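Local coordinates for protein leucine--tRNA ligase (Agrobacterium radiobacter, PDB 5AH5) that probably joins L-leucine to tRNA(Leu) at the cost of ATP, as a class I aminoacyl-tRNA synthetase linked to antibiotic self-immunity, at residues B[564-569]-B[608-613]; B[598-603]-B[676-681]; B[448-453]-B[460-465]. One frame throughout, in Å; residues are numbered along the deposited sequence.

Contact 1 of 3, residues B[564-569]-B[608-613]; sequences MVNDVH and PINWED. With LSS (5'-O-(L-leucylsulfamoyl)adenosine), chain I.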
loop_
_atom_site.group_PDB
_atom_site.type_symbol
_atom_site.label_atom_id
_atom_site.label_comp_id
_atom_site.label_asym_id
_atom_site.label_seq_id
_atom_site.Cartn_x
_atom_site.Cartn_y
_atom_site.Cartn_z
ATOM N N MET B 564 9.210 3.745 7.565
ATOM C CA MET B 564 10.253 4.623 7.064
ATOM C C MET B 564 11.687 4.196 7.404
ATOM O O MET B 564 11.988 3.777 8.555
ATOM C CB MET B 564 9.969 5.981 7.698
ATOM C CG MET B 564 10.798 7.125 7.168
ATOM S SD MET B 564 10.606 7.374 5.396
ATOM C CE MET B 564 8.917 6.867 5.158
ATOM N N VAL B 565 12.591 4.263 6.421
ATOM C CA VAL B 565 13.971 4.260 6.754
ATOM C C VAL B 565 14.515 5.684 6.640
ATOM O O VAL B 565 14.453 6.311 5.511
ATOM C CB VAL B 565 14.794 3.331 5.923
ATOM C CG1 VAL B 565 16.195 3.260 6.489
ATOM C CG2 VAL B 565 14.174 1.954 5.875
ATOM N N ASN B 566 15.103 6.156 7.748
ATOM C CA ASN B 566 15.589 7.527 7.921
ATOM C C ASN B 566 17.074 7.444 8.054
ATOM O O ASN B 566 17.674 6.335 7.974
ATOM C CB ASN B 566 15.010 8.167 9.189
ATOM C CG ASN B 566 13.524 8.377 9.123
ATOM O OD1 ASN B 566 12.987 8.945 8.156
ATOM N ND2 ASN B 566 12.841 7.972 10.183
ATOM N N ASP B 567 17.732 8.598 8.192
ATOM C CA ASP B 567 19.190 8.581 8.470
ATOM C C ASP B 567 19.412 8.310 10.000
ATOM O O ASP B 567 18.440 8.095 10.721
ATOM C CB ASP B 567 19.898 9.845 7.944
ATOM C CG ASP B 567 19.616 11.109 8.809
ATOM O OD1 ASP B 567 19.071 10.987 9.962
ATOM O OD2 ASP B 567 19.934 12.224 8.288
ATOM N N VAL B 568 20.666 8.285 10.460
ATOM C CA VAL B 568 20.982 7.988 11.879
ATOM C C VAL B 568 20.336 8.890 12.891
ATOM O O VAL B 568 20.078 8.433 13.995
ATOM C CB VAL B 568 22.499 8.014 12.234
ATOM C CG1 VAL B 568 23.177 6.804 11.716
ATOM C CG2 VAL B 568 23.220 9.284 11.784
ATOM N N HIS B 569 20.073 10.147 12.511
ATOM C CA HIS B 569 19.454 11.169 13.390
ATOM C C HIS B 569 17.972 11.218 13.211
ATOM O O HIS B 569 17.306 12.112 13.773
ATOM C CB HIS B 569 20.002 12.605 13.100
ATOM C CG HIS B 569 21.484 12.680 12.886
ATOM N ND1 HIS B 569 22.391 12.654 13.927
ATOM C CD2 HIS B 569 22.215 12.821 11.749
ATOM C CE1 HIS B 569 23.617 12.745 13.439
ATOM N NE2 HIS B 569 23.539 12.846 12.121
ATOM N N PRO B 608 9.671 2.883 12.247
ATOM C CA PRO B 608 10.861 3.554 11.614
ATOM C C PRO B 608 12.167 2.979 12.023
ATOM O O PRO B 608 12.272 2.493 13.127
ATOM C CB PRO B 608 10.779 5.028 12.092
ATOM C CG PRO B 608 9.408 5.181 12.731
ATOM C CD PRO B 608 8.790 3.828 12.986
ATOM N N ILE B 609 13.132 2.954 11.106
ATOM C CA ILE B 609 14.508 2.632 11.380
ATOM C C ILE B 609 15.342 3.874 11.139
ATOM O O ILE B 609 15.213 4.520 10.048
ATOM C CB ILE B 609 15.033 1.501 10.492
ATOM C CG1 ILE B 609 14.406 0.172 10.882
ATOM C CG2 ILE B 609 16.538 1.363 10.580
ATOM C CD1 ILE B 609 14.742 -1.021 10.022
ATOM N N ASN B 610 16.227 4.188 12.093
ATOM C CA ASN B 610 17.282 5.171 11.890
ATOM C C ASN B 610 18.505 4.490 11.400
ATOM O O ASN B 610 19.189 3.847 12.165
ATOM C CB ASN B 610 17.510 6.025 13.150
ATOM C CG ASN B 610 16.270 6.866 13.490
ATOM O OD1 ASN B 610 15.390 7.070 12.666
ATOM N ND2 ASN B 610 16.147 7.235 14.718
ATOM N N TRP B 611 18.808 4.636 10.089
ATOM C CA TRP B 611 19.801 3.793 9.476
ATOM C C TRP B 611 21.200 4.250 9.862
ATOM O O TRP B 611 21.485 5.434 9.767
ATOM C CB TRP B 611 19.679 3.786 7.927
ATOM C CG TRP B 611 20.839 3.148 7.296
ATOM C CD1 TRP B 611 21.991 3.745 6.965
ATOM C CD2 TRP B 611 20.988 1.762 6.959
ATOM N NE1 TRP B 611 22.877 2.811 6.451
ATOM C CE2 TRP B 611 22.257 1.595 6.428
ATOM C CE3 TRP B 611 20.156 0.663 7.029
ATOM C CZ2 TRP B 611 22.722 0.383 6.030
ATOM C CZ3 TRP B 611 20.619 -0.543 6.606
ATOM C CH2 TRP B 611 21.873 -0.687 6.135
ATOM N N GLU B 612 22.056 3.301 10.256
ATOM C CA GLU B 612 23.512 3.501 10.445
ATOM C C GLU B 612 24.257 2.611 9.430
ATOM O O GLU B 612 23.964 1.423 9.395
ATOM C CB GLU B 612 23.916 3.050 11.868
ATOM C CG GLU B 612 23.098 3.679 12.997
ATOM C CD GLU B 612 22.964 2.829 14.255
ATOM O OE1 GLU B 612 22.290 1.751 14.232
ATOM O OE2 GLU B 612 23.504 3.284 15.288
ATOM N N ASP B 613 25.210 3.141 8.652
ATOM C CA ASP B 613 26.015 2.331 7.680
ATOM C C ASP B 613 26.782 1.164 8.304
ATOM O O ASP B 613 27.041 0.137 7.645
ATOM C CB ASP B 613 27.050 3.164 6.921
ATOM C CG ASP B 613 26.430 4.126 5.921
ATOM O OD1 ASP B 613 26.120 3.703 4.763
ATOM O OD2 ASP B 613 26.313 5.320 6.315
HETATM C C1 LSS I . 6.346 4.598 -5.517
HETATM N N1 LSS I . 11.620 3.748 3.827
HETATM O O1 LSS I . 5.970 5.069 -4.466
HETATM S S1 LSS I . 8.717 4.735 -4.854
HETATM C C2 LSS I . 10.719 2.788 3.629
HETATM N N2 LSS I . 7.619 4.405 -5.812
HETATM O O2 LSS I . 6.978 3.383 0.461
HETATM N N3 LSS I . 10.113 2.583 2.439
HETATM O O3 LSS I . 6.279 1.163 -1.019
HETATM C C4 LSS I . 10.444 3.387 1.401
HETATM N N4 LSS I . 5.928 4.002 -7.906
HETATM O O4 LSS I . 9.438 1.900 -1.618
HETATM C C5 LSS I . 11.311 4.460 1.573
HETATM O O5 LSS I . 8.543 3.800 -3.572
HETATM C C6 LSS I . 11.886 4.651 2.817
HETATM N N6 LSS I . 12.781 5.661 2.974
HETATM C C7 LSS I . 3.233 2.723 -7.013
HETATM N N7 LSS I . 11.405 5.111 0.385
HETATM C C8 LSS I . 10.572 4.495 -0.499
HETATM C C9 LSS I . 4.412 3.111 -6.116
HETATM N N9 LSS I . 10.015 3.426 0.129
HETATM C CA LSS I . 5.331 4.260 -6.569
HETATM C C10 LSS I . 2.195 3.856 -6.985
HETATM C C11 LSS I . 2.690 1.331 -6.530
HETATM O O1A LSS I . 8.812 6.087 -4.286
HETATM C C21 LSS I . 9.033 2.501 -0.399
HETATM C C22 LSS I . 7.735 3.168 -0.696
HETATM C C23 LSS I . 7.069 2.195 -1.671
HETATM C C24 LSS I . 8.281 1.640 -2.390
HETATM C C25 LSS I . 8.586 2.381 -3.693
HETATM O O2A LSS I . 10.016 4.344 -5.357
#
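Val565 pairs with Ile609 and Asn566 with Asn610 in a two-stranded parallel sheet beside the adenine end of the class I synthetase active site. Three backbone bonds hold it: Ile609 N donates to Met564 O at 2.9 Å, Asn566 N to Ile609 O at 2.8 Å, and Trp611 N to Asn566 O at 2.9 Å. In the third the donor stands 48° out of the carbonyl plane, and the same oxygen also takes the side chain of Gln573. The strand edge turned away from Ile609 reads the adenine of the leucyl-adenylate analogue LSS. Val565 N reaches LSS N1 at 2.8 Å, and LSS N6 returns a bond to Val565 O at 3.1 Å, so one residue offers both a donor and an acceptor to the base. On the face bearing Val565 and Ile609, Val565 CG1 is anti to the backbone N (chi1 -172°), beside the carbonyl carbon, and meets Trp611 CB at 3.8 Å; the two side chains run side by side. On the other face Asn566 and Asn610 cross with their amide planes 45° apart, Asn610 OD1 lying 3.7 Å from Asn566 CB in plain packing. Past the strand, Asp567 turns away: OD1 receives His569 N in an Asx turn, and OD2 holds Asn579 and forms a salt bridge with Arg571. The side chain of Asp567 lies about 12 Å from that of Lys575, predicted to bind ATP. Helix 48-66, which begins within the predicted HIGH region, lies against the face that bears Val565 and Ile609, Ile48 and Arg52 touching Val565, while helices 583-590 and 592-601 touch Trp611 through Val586, Leu599 and Tyr598.

Contact 2 of 3, residues B[598-603]-B[676-681]; sequences YLLFKT and FHFNAA. With nucleotides of chain D.
Leu600 meets Phe678 where the last turn of helix 592-601, in the synthetase class I core, abuts the first turn of helix 678-695, which belongs to the anticodon-binding family region. The apolar part is compact. Leu600 CB lies 4.0 Å from Phe678 CB, and Leu600 CD2 sits over one face of the Phe678 ring; on the opposite face Phe676 CA stands 3.7 Å above the plane. Met56 of helix 48-66 touches both Leu600 and Phe678.

Between polar groups of the two segments there is no hydrogen bond. Asn679 is packed in with CB 3.5 Å from Leu600 O. Its CG, set between the backbone N and the carbonyl carbon (chi1 55°), comes 3.6 Å from Thr603 O, and ND2 goes on to bond a tRNA phosphate.

Further bonds join both sides to the RNA backbone of chain D. Lys602 O accepts from O2' of G12 at 2.7 Å, and Thr603 OG1 is 3.0 Å from OP1 of A13, with O5' equally near. Phe676 closes helix 653-674 in a Schellman motif, and His677, the N-cap residue of the next helix, sends ND1 to OP1 of A15 at 2.9 Å, nearly straight at 170° and in the ring plane. Phe601, lying against Ile682 and Met686, turns its ring edge to Asn679 O, with CD1 3.7 Å from that oxygen.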
loop_
_atom_site.group_PDB
_atom_site.type_symbol
_atom_site.label_atom_id
_atom_site.label_comp_id
_atom_site.label_asym_id
_atom_site.label_seq_id
_atom_site.Cartn_x
_atom_site.Cartn_y
_atom_site.Cartn_z
ATOM N N TYR B 598 19.603 -7.173 9.197
ATOM C CA TYR B 598 19.541 -5.945 10.032
ATOM C C TYR B 598 18.258 -5.220 9.841
ATOM O O TYR B 598 17.619 -4.863 10.819
ATOM C CB TYR B 598 20.744 -5.029 9.799
ATOM C CG TYR B 598 20.700 -3.604 10.372
ATOM C CD1 TYR B 598 20.711 -3.350 11.767
ATOM C CD2 TYR B 598 20.639 -2.497 9.525
ATOM C CE1 TYR B 598 20.692 -2.034 12.270
ATOM C CE2 TYR B 598 20.624 -1.195 10.037
ATOM C CZ TYR B 598 20.641 -0.976 11.416
ATOM O OH TYR B 598 20.643 0.325 11.892
ATOM N N LEU B 599 17.830 -4.979 8.600
ATOM C CA LEU B 599 16.544 -4.288 8.401
ATOM C C LEU B 599 15.365 -5.045 8.935
ATOM O O LEU B 599 14.335 -4.443 9.294
ATOM C CB LEU B 599 16.273 -3.973 6.916
ATOM C CG LEU B 599 17.253 -2.905 6.355
ATOM C CD1 LEU B 599 17.292 -2.992 4.820
ATOM C CD2 LEU B 599 16.852 -1.518 6.821
ATOM N N LEU B 600 15.417 -6.360 8.848
ATOM C CA LEU B 600 14.270 -7.142 9.264
ATOM C C LEU B 600 14.262 -7.325 10.825
ATOM O O LEU B 600 13.217 -7.388 11.418
ATOM C CB LEU B 600 14.243 -8.505 8.550
ATOM C CG LEU B 600 13.897 -8.504 7.025
ATOM C CD1 LEU B 600 13.658 -9.929 6.579
ATOM C CD2 LEU B 600 12.665 -7.702 6.754
ATOM N N PHE B 601 15.420 -7.433 11.427
ATOM C CA PHE B 601 15.538 -7.655 12.884
ATOM C C PHE B 601 15.507 -6.348 13.714
ATOM O O PHE B 601 15.261 -6.385 14.889
ATOM C CB PHE B 601 16.806 -8.472 13.159
ATOM C CG PHE B 601 17.080 -8.738 14.620
ATOM C CD1 PHE B 601 16.265 -9.581 15.350
ATOM C CD2 PHE B 601 18.231 -8.199 15.240
ATOM C CE1 PHE B 601 16.527 -9.836 16.710
ATOM C CE2 PHE B 601 18.536 -8.482 16.573
ATOM C CZ PHE B 601 17.675 -9.299 17.322
ATOM N N LYS B 602 15.707 -5.179 13.109
ATOM C CA LYS B 602 15.921 -3.949 13.879
ATOM C C LYS B 602 14.689 -3.582 14.697
ATOM O O LYS B 602 14.808 -3.226 15.840
ATOM C CB LYS B 602 16.342 -2.781 12.958
ATOM C CG LYS B 602 16.520 -1.440 13.636
ATOM C CD LYS B 602 17.603 -1.459 14.693
ATOM C CE LYS B 602 18.051 -0.039 14.998
ATOM N NZ LYS B 602 18.633 0.063 16.351
ATOM N N THR B 603 13.491 -3.749 14.157
ATOM C CA THR B 603 12.306 -3.304 14.871
ATOM C C THR B 603 11.152 -3.944 14.222
ATOM O O THR B 603 11.318 -4.820 13.408
ATOM C CB THR B 603 12.173 -1.760 14.892
ATOM O OG1 THR B 603 11.054 -1.379 15.681
ATOM C CG2 THR B 603 11.981 -1.142 13.445
ATOM N N PHE B 676 4.293 -11.035 9.232
ATOM C CA PHE B 676 5.306 -9.977 9.170
ATOM C C PHE B 676 6.024 -9.634 10.480
ATOM O O PHE B 676 6.568 -8.528 10.608
ATOM C CB PHE B 676 4.706 -8.679 8.497
ATOM C CG PHE B 676 4.668 -8.742 6.971
ATOM C CD1 PHE B 676 3.990 -9.765 6.323
ATOM C CD2 PHE B 676 5.285 -7.748 6.191
ATOM C CE1 PHE B 676 3.936 -9.811 4.927
ATOM C CE2 PHE B 676 5.283 -7.798 4.796
ATOM C CZ PHE B 676 4.598 -8.813 4.153
ATOM N N HIS B 677 6.028 -10.563 11.438
ATOM C CA HIS B 677 6.838 -10.448 12.640
ATOM C C HIS B 677 8.221 -11.021 12.394
ATOM O O HIS B 677 8.665 -11.969 13.095
ATOM C CB HIS B 677 6.097 -11.130 13.810
ATOM C CG HIS B 677 4.896 -10.361 14.261
ATOM N ND1 HIS B 677 4.470 -10.345 15.576
ATOM C CD2 HIS B 677 4.124 -9.466 13.607
ATOM C CE1 HIS B 677 3.438 -9.531 15.684
ATOM N NE2 HIS B 677 3.202 -8.996 14.500
ATOM N N PHE B 678 8.960 -10.397 11.440
ATOM C CA PHE B 678 10.240 -10.893 11.022
ATOM C C PHE B 678 11.223 -10.783 12.132
ATOM O O PHE B 678 12.146 -11.631 12.242
ATOM C CB PHE B 678 10.827 -10.121 9.807
ATOM C CG PHE B 678 9.907 -10.088 8.640
ATOM C CD1 PHE B 678 9.742 -11.201 7.843
ATOM C CD2 PHE B 678 9.175 -8.955 8.374
ATOM C CE1 PHE B 678 8.889 -11.165 6.752
ATOM C CE2 PHE B 678 8.301 -8.902 7.301
ATOM C CZ PHE B 678 8.155 -10.019 6.487
ATOM N N ASN B 679 11.119 -9.713 12.901
ATOM C CA ASN B 679 12.118 -9.539 13.969
ATOM C C ASN B 679 11.960 -10.649 15.018
ATOM O O ASN B 679 12.959 -11.212 15.446
ATOM C CB ASN B 679 12.057 -8.179 14.662
ATOM C CG ASN B 679 10.710 -7.870 15.218
ATOM O OD1 ASN B 679 9.727 -8.472 14.810
ATOM N ND2 ASN B 679 10.643 -6.929 16.154
ATOM N N ALA B 680 10.731 -11.006 15.319
ATOM C CA ALA B 680 10.521 -12.145 16.334
ATOM C C ALA B 680 10.933 -13.477 15.752
ATOM O O ALA B 680 11.488 -14.312 16.439
ATOM C CB ALA B 680 9.103 -12.175 16.796
ATOM N N ALA B 681 10.787 -13.657 14.423
ATOM C CA ALA B 681 11.238 -14.923 13.813
ATOM C C ALA B 681 12.753 -15.083 13.867
ATOM O O ALA B 681 13.329 -16.172 14.087
ATOM C CB ALA B 681 10.728 -14.996 12.371
ATOM P P A D 13 11.362 0.557 18.605
ATOM O OP1 A D 13 10.688 1.018 17.386
ATOM O OP2 A D 13 11.006 1.195 19.861
ATOM O "O5'" A D 13 11.250 -1.027 18.629
ATOM C "C5'" A D 13 10.267 -1.773 19.348
ATOM C "C4'" A D 13 10.890 -3.127 19.508
ATOM O "O4'" A D 13 12.010 -3.015 20.429
ATOM C "C3'" A D 13 10.028 -4.268 20.016
ATOM O "O3'" A D 13 9.531 -4.964 18.904
ATOM C "C2'" A D 13 11.064 -5.168 20.678
ATOM O "O2'" A D 13 11.782 -6.070 19.844
ATOM C "C1'" A D 13 12.011 -4.134 21.292
ATOM N N9 A D 13 11.642 -3.687 22.640
ATOM C C8 A D 13 11.260 -2.454 23.115
ATOM N N7 A D 13 11.009 -2.438 24.405
ATOM C C5 A D 13 11.233 -3.749 24.803
ATOM C C6 A D 13 11.163 -4.389 26.057
ATOM N N6 A D 13 10.794 -3.779 27.182
ATOM N N1 A D 13 11.497 -5.697 26.112
ATOM C C2 A D 13 11.779 -6.337 24.966
ATOM N N3 A D 13 11.875 -5.847 23.729
ATOM C C4 A D 13 11.643 -4.523 23.728
ATOM P P A D 15 5.876 -10.597 19.000
ATOM O OP1 A D 15 5.739 -11.595 17.916
ATOM O OP2 A D 15 5.341 -9.257 18.844
ATOM O "O5'" A D 15 5.194 -11.226 20.304
ATOM C "C5'" A D 15 5.510 -12.554 20.791
ATOM C "C4'" A D 15 4.839 -12.784 22.149
ATOM O "O4'" A D 15 5.525 -12.052 23.210
ATOM C "C3'" A D 15 3.398 -12.294 22.262
ATOM O "O3'" A D 15 2.516 -13.315 21.850
ATOM C "C2'" A D 15 3.205 -12.140 23.767
ATOM O "O2'" A D 15 2.970 -13.366 24.418
ATOM C "C1'" A D 15 4.577 -11.653 24.205
ATOM N N9 A D 15 4.578 -10.200 24.328
ATOM C C8 A D 15 4.807 -9.247 23.362
ATOM N N7 A D 15 4.732 -8.020 23.807
ATOM C C5 A D 15 4.466 -8.174 25.164
ATOM C C6 A D 15 4.300 -7.246 26.207
ATOM N N6 A D 15 4.383 -5.928 26.040
ATOM N N1 A D 15 4.025 -7.728 27.442
ATOM C C2 A D 15 3.961 -9.049 27.609
ATOM N N3 A D 15 4.124 -10.021 26.713
ATOM C C4 A D 15 4.365 -9.509 25.493
ATOM P P G D 12 14.048 3.299 22.509
ATOM O OP1 G D 12 13.416 4.454 21.864
ATOM O OP2 G D 12 13.381 2.696 23.692
ATOM O "O5'" G D 12 14.287 2.110 21.475
ATOM C "C5'" G D 12 14.901 2.357 20.196
ATOM C "C4'" G D 12 15.024 1.087 19.382
ATOM O "O4'" G D 12 16.012 0.201 19.953
ATOM C "C3'" G D 12 13.802 0.198 19.278
ATOM O "O3'" G D 12 12.893 0.711 18.361
ATOM C "C2'" G D 12 14.426 -1.085 18.782
ATOM O "O2'" G D 12 14.909 -1.107 17.448
ATOM C "C1'" G D 12 15.630 -1.153 19.705
ATOM N N9 G D 12 15.373 -1.836 20.978
ATOM C C8 G D 12 15.039 -1.269 22.186
ATOM N N7 G D 12 14.895 -2.146 23.142
ATOM C C5 G D 12 15.219 -3.355 22.548
ATOM C C6 G D 12 15.222 -4.667 23.087
ATOM O O6 G D 12 15.006 -5.015 24.254
ATOM N N1 G D 12 15.560 -5.616 22.125
ATOM C C2 G D 12 15.804 -5.341 20.796
ATOM N N2 G D 12 16.093 -6.386 20.008
ATOM N N3 G D 12 15.811 -4.120 20.286
ATOM C C4 G D 12 15.475 -3.187 21.202
#

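Contact 3 of 3, residues B[448-453]-B[460-465]; sequences LLPDHL and SPLSRD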
loop_
_atom_site.group_PDB
_atom_site.type_symbol
_atom_site.label_atom_id
_atom_site.label_comp_id
_atom_site.label_asym_id
_atom_site.label_seq_id
_atom_site.Cartn_x
_atom_site.Cartn_y
_atom_site.Cartn_z
ATOM N N LEU B 448 2.535 6.079 -29.774
ATOM C CA LEU B 448 3.778 6.310 -29.084
ATOM C C LEU B 448 4.223 7.778 -29.119
ATOM O O LEU B 448 3.960 8.492 -30.084
ATOM C CB LEU B 448 4.881 5.444 -29.687
ATOM C CG LEU B 448 4.572 3.936 -29.642
ATOM C CD1 LEU B 448 5.801 3.228 -30.185
ATOM C CD2 LEU B 448 4.258 3.502 -28.183
ATOM N N LEU B 449 4.990 8.161 -28.093
ATOM C CA LEU B 449 5.575 9.465 -28.033
ATOM C C LEU B 449 6.496 9.703 -29.191
ATOM O O LEU B 449 7.221 8.792 -29.543
ATOM C CB LEU B 449 6.418 9.608 -26.772
ATOM C CG LEU B 449 5.598 9.707 -25.487
ATOM C CD1 LEU B 449 6.519 9.693 -24.281
ATOM C CD2 LEU B 449 4.651 10.878 -25.482
ATOM N N PRO B 450 6.643 10.972 -29.638
ATOM C CA PRO B 450 7.745 11.213 -30.591
ATOM C C PRO B 450 9.066 11.085 -29.843
ATOM O O PRO B 450 9.069 11.368 -28.652
ATOM C CB PRO B 450 7.506 12.684 -31.039
ATOM C CG PRO B 450 6.834 13.313 -29.885
ATOM C CD PRO B 450 5.991 12.234 -29.218
ATOM N N ASP B 451 10.160 10.653 -30.475
ATOM C CA ASP B 451 11.440 10.579 -29.790
ATOM C C ASP B 451 12.006 11.889 -29.257
ATOM O O ASP B 451 12.731 11.859 -28.251
ATOM C CB ASP B 451 12.529 9.954 -30.644
ATOM C CG ASP B 451 12.436 8.434 -30.682
ATOM O OD1 ASP B 451 11.351 7.915 -30.401
ATOM O OD2 ASP B 451 13.433 7.780 -31.040
ATOM N N HIS B 452 11.708 13.015 -29.918
ATOM C CA HIS B 452 12.302 14.317 -29.561
ATOM C C HIS B 452 11.292 15.045 -28.767
ATOM O O HIS B 452 10.115 14.880 -28.963
ATOM C CB HIS B 452 12.808 15.106 -30.798
ATOM C CG HIS B 452 14.023 14.477 -31.403
ATOM N ND1 HIS B 452 13.977 13.730 -32.559
ATOM C CD2 HIS B 452 15.288 14.353 -30.934
ATOM C CE1 HIS B 452 15.180 13.245 -32.819
ATOM N NE2 HIS B 452 15.990 13.598 -31.841
ATOM N N LEU B 453 11.767 15.756 -27.760
ATOM C CA LEU B 453 10.885 16.512 -26.911
ATOM C C LEU B 453 11.206 17.982 -27.174
ATOM O O LEU B 453 12.336 18.342 -27.387
ATOM C CB LEU B 453 11.064 16.066 -25.444
ATOM C CG LEU B 453 12.022 16.738 -24.488
ATOM C CD1 LEU B 453 11.453 18.073 -24.002
ATOM C CD2 LEU B 453 12.249 15.777 -23.325
ATOM N N SER B 460 0.911 22.481 -24.246
ATOM C CA SER B 460 1.577 21.274 -23.723
ATOM C C SER B 460 2.794 20.936 -24.575
ATOM O O SER B 460 2.822 21.290 -25.724
ATOM C CB SER B 460 0.630 20.084 -23.790
ATOM O OG SER B 460 0.705 19.510 -25.100
ATOM N N PRO B 461 3.754 20.157 -24.039
ATOM C CA PRO B 461 4.925 19.828 -24.840
ATOM C C PRO B 461 4.588 19.085 -26.156
ATOM O O PRO B 461 5.259 19.337 -27.176
ATOM C CB PRO B 461 5.762 18.967 -23.908
ATOM C CG PRO B 461 5.378 19.388 -22.527
ATOM C CD PRO B 461 3.964 19.870 -22.596
ATOM N N LEU B 462 3.576 18.212 -26.151
ATOM C CA LEU B 462 3.297 17.454 -27.396
ATOM C C LEU B 462 2.661 18.343 -28.434
ATOM O O LEU B 462 2.893 18.143 -29.596
ATOM C CB LEU B 462 2.409 16.246 -27.171
ATOM C CG LEU B 462 3.088 15.091 -26.431
ATOM C CD1 LEU B 462 2.031 14.109 -25.918
ATOM C CD2 LEU B 462 4.095 14.435 -27.340
ATOM N N SER B 463 1.837 19.304 -27.992
ATOM C CA SER B 463 1.201 20.257 -28.859
ATOM C C SER B 463 2.164 21.071 -29.741
ATOM O O SER B 463 1.740 21.614 -30.703
ATOM C CB SER B 463 0.323 21.249 -28.059
ATOM O OG SER B 463 1.150 22.273 -27.569
ATOM N N ARG B 464 3.442 21.128 -29.400
ATOM C CA ARG B 464 4.443 21.898 -30.112
ATOM C C ARG B 464 5.014 21.131 -31.269
ATOM O O ARG B 464 5.869 21.669 -31.997
ATOM C CB ARG B 464 5.608 22.221 -29.163
ATOM C CG ARG B 464 5.183 23.086 -27.989
ATOM C CD ARG B 464 6.204 23.062 -26.866
ATOM N NE ARG B 464 5.570 23.469 -25.628
ATOM C CZ ARG B 464 6.097 23.337 -24.421
ATOM N NH1 ARG B 464 7.324 22.866 -24.235
ATOM N NH2 ARG B 464 5.355 23.690 -23.400
ATOM N N ASP B 465 4.625 19.856 -31.376
ATOM C CA ASP B 465 5.224 18.955 -32.330
ATOM C C ASP B 465 4.205 18.768 -33.391
ATOM O O ASP B 465 3.390 17.862 -33.282
ATOM C CB ASP B 465 5.546 17.586 -31.710
ATOM C CG ASP B 465 6.339 16.712 -32.657
ATOM O OD1 ASP B 465 6.112 16.843 -33.900
ATOM O OD2 ASP B 465 7.205 15.921 -32.201
HETATM O O HOH W 1 8.002 16.564 -29.672
#
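Pro450 packs against both Leu462 and Asp465, touching one with its CD corner and the other with CB and CG. Pro450 and Leu462 meet at a slant, Pro450 CD against Leu462 CD2 at 3.5 Å, tighter than usual for two carbons. Leu449 crosses Leu462 at about a right angle, and there the methyls CD2 of Leu449 and CD2 of Leu462 meet at a normal 4.1 Å. Trp468 of helix 466-469 touches both Pro450 and Leu462.

The side chains of Asp465 and Pro450 run antiparallel alongside one another. Asp465 CG is anti to the backbone N (chi1 -172°), and OD2 lies 3.5 Å from Pro450 CB. A water donates to both segments, to Asp465 OD2 at 2.7 Å and to His452 O at 2.8 Å, joining stretches of chain that share no direct hydrogen bond. Asp465 OD1 meanwhile takes Trp468 N, so the carboxylate divides its oxygens between the helix end and the bridge.

Within 460-465, Ser463 N donates to Ser460 OG at 3.1 Å, an ST motif, and Ser463 OG reaches back to Ser460 O at 2.7 Å, on a lone pair. The whole is a surface loop folded on itself in the chain between the zinc ligands Cys435 and Cys473, ending in Asp465 as the N-cap of helix 466-469.

Overall arrangement
Contacts 1 and 2 are neighbours, their centres 15 Å apart and their segments alternating along the chain; helix 592-601 runs on to strand 609-610, and Tyr598 packs on Trp611. Contact 1 is partly buried and relies on backbone pairing on one edge of strand 565-566, whose other edge bonds the adenine. Contact 2 is buried and joins two helix ends without a hydrogen bond between them, while several of its polar groups bond the tRNA backbone. Contact 3 stands apart, about 41 Å between centres from contact 1, on the surface, in the chain between the zinc ligands Cys435 and Cys473, where a few apolar atoms and one water join the two segments without touching ligand or RNA.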